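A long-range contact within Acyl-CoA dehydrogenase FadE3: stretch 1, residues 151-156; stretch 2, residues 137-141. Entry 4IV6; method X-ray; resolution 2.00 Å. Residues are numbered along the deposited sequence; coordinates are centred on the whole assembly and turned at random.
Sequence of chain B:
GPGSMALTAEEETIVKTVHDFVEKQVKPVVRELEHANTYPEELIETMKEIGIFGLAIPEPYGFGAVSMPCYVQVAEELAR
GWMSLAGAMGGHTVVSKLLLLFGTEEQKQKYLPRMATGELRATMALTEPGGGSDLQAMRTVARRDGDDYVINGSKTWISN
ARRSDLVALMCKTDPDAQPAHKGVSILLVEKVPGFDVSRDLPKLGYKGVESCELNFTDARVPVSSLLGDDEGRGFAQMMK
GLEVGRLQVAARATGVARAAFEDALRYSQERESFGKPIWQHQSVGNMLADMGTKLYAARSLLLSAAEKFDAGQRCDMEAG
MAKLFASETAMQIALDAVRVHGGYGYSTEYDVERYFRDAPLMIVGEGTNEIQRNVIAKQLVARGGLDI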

# COMPACT_ATOMS: atom_id res chain seq x y z
N ILE B 151 -14.57 -5.27 45.37
CA ILE B 151 -14.09 -5.51 44.01
C ILE B 151 -13.49 -6.91 43.86
O ILE B 151 -12.60 -7.32 44.63
CB ILE B 151 -13.02 -4.46 43.61
CG1 ILE B 151 -13.52 -3.03 43.86
CG2 ILE B 151 -12.61 -4.60 42.17
CD1 ILE B 151 -12.44 -1.96 43.71
N ASN B 152 -13.98 -7.60 42.81
CA ASN B 152 -13.45 -8.88 42.39
C ASN B 152 -13.24 -8.93 40.89
O ASN B 152 -14.11 -8.52 40.12
CB ASN B 152 -14.43 -9.99 42.78
CG ASN B 152 -14.40 -10.27 44.26
OD1 ASN B 152 -13.43 -10.84 44.75
ND2 ASN B 152 -15.45 -9.86 44.99
N GLY B 153 -12.13 -9.49 40.45
CA GLY B 153 -11.90 -9.66 39.04
C GLY B 153 -10.45 -9.51 38.64
O GLY B 153 -9.54 -9.70 39.47
N SER B 154 -10.22 -9.20 37.38
CA SER B 154 -8.85 -9.02 36.89
C SER B 154 -8.79 -8.07 35.69
O SER B 154 -9.75 -7.96 34.94
CB SER B 154 -8.19 -10.35 36.51
OG SER B 154 -8.88 -10.93 35.41
N LYS B 155 -7.64 -7.41 35.56
CA LYS B 155 -7.31 -6.56 34.41
C LYS B 155 -5.93 -7.00 33.93
O LYS B 155 -5.19 -7.63 34.66
CB LYS B 155 -7.27 -5.09 34.80
CG LYS B 155 -8.57 -4.49 35.32
CD LYS B 155 -9.69 -4.54 34.29
CE LYS B 155 -10.89 -3.71 34.71
NZ LYS B 155 -12.01 -3.88 33.77
N THR B 156 -5.59 -6.69 32.69
CA THR B 156 -4.24 -6.94 32.24
C THR B 156 -3.79 -5.89 31.24
O THR B 156 -4.59 -5.08 30.77
CB THR B 156 -4.09 -8.34 31.68
OG1 THR B 156 -2.70 -8.68 31.64
CG2 THR B 156 -4.70 -8.45 30.27
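Stretch 2, residues 137-141: AMRTV

Stretch 2 approaches strand 151-156 as loop through residues 138-140; its last residue, Val 141, enters the sheet as an antiparallel partner of Asn 152. The end-to-end directions of the touching parts, taken from CA 151 to CA 155 and from CA 138 to CA 141, are 156° apart, so stretch 2 runs back along stretch 1, close to antiparallel. Together the two bury 325 Å² of surface.

At the start of stretch 1, Ile 151 is extended (phi/psi -102/129°) and meets Val 141 through its backbone: Ile 151 CA lies 3.3 Å from Val 141 O in a CA-H...O contact. Its side chain, with chi1 m and chi2 t, leaves sideways and its end leads away, yet CG2 of Ile 151 still comes within 4.0 Å of CG2 of Thr 140.

Asn 152 provides the true pairing. Its N donates to O of Val 141 at 3.0 Å, and its O accepts from N of Val 141, also at 3.0 Å; N-H...O angles of 163° and 169° make both bonds nearly straight. The CA atoms of Asn 152 and Val 141 are 5.5 Å apart, as expected for an antiparallel hydrogen-bonded pair, and the two side chains share one face of the sheet, where Asn 152 CB and Val 141 CG2 are 4.1 Å apart. Asn 152 O also receives a CA-H...O contact from Thr 140 CA, at 3.4 Å.

At Gly 153 the backbones draw closer still, its CA lying 4.1 Å from CA of Thr 140. A CB here would point toward stretch 2 and fall 2.6 Å from Thr 140 CA, a clash. The backbone angles of 146/-157° independently call for glycine, because a CB would also be jammed against the preceding carbonyl oxygen.

Beyond this point the regular pairing gives way to contacts with the Thr 140 side chain, which points toward stretch 1 with chi1 m (phi/psi -71/124°). Ser 154 turns its own side chain away but offers its backbone: Ser 154 N makes a weak hydrogen bond to Thr 140 OG1 at 3.1 Å, its angle of 122° far from straight.

Lys 155 starts sideways, but its side chain (m, m, t, t) brings its end nearer to stretch 2. CE of Lys 155 passes 3.8 Å from OG1 of Thr 140, and NZ of Lys 155 reaches 3.7 Å from SD of Met 138, whose CA-to-CB bond points toward stretch 1. Thr 156 makes no contact, and neither does Ala 137.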

# COMPACT_ATOMS: atom_id res chain seq x y z
N ALA B 137 -18.20 -6.99 28.00
CA ALA B 137 -18.10 -8.35 28.50
C ALA B 137 -17.18 -8.49 29.72
O ALA B 137 -16.95 -9.60 30.16
CB ALA B 137 -17.62 -9.27 27.40
N MET B 138 -16.68 -7.38 30.26
CA MET B 138 -15.72 -7.43 31.36
C MET B 138 -16.30 -8.18 32.57
O MET B 138 -17.52 -8.18 32.79
CB MET B 138 -15.27 -6.04 31.77
CG MET B 138 -16.35 -5.16 32.43
SD MET B 138 -15.67 -3.60 33.07
CE MET B 138 -15.20 -2.78 31.56
N ARG B 139 -15.41 -8.79 33.32
CA ARG B 139 -15.80 -9.64 34.45
C ARG B 139 -15.54 -8.94 35.80
O ARG B 139 -16.07 -9.36 36.83
CB ARG B 139 -15.04 -10.96 34.34
CG ARG B 139 -15.43 -11.75 33.08
CD ARG B 139 -14.59 -13.00 32.94
NE ARG B 139 -14.75 -13.89 34.10
CZ ARG B 139 -14.07 -15.01 34.31
NH1 ARG B 139 -13.14 -15.44 33.43
NH2 ARG B 139 -14.32 -15.73 35.40
N THR B 140 -14.77 -7.85 35.79
CA THR B 140 -14.49 -7.17 37.05
C THR B 140 -15.75 -6.48 37.55
O THR B 140 -16.35 -5.63 36.86
CB THR B 140 -13.31 -6.20 36.93
OG1 THR B 140 -12.12 -6.88 36.44
CG2 THR B 140 -13.01 -5.58 38.27
N VAL B 141 -16.13 -6.82 38.77
CA VAL B 141 -17.34 -6.33 39.41
C VAL B 141 -17.02 -5.59 40.71
O VAL B 141 -16.05 -5.94 41.42
CB VAL B 141 -18.33 -7.47 39.77
CG1 VAL B 141 -18.88 -8.11 38.52
CG2 VAL B 141 -17.69 -8.53 40.67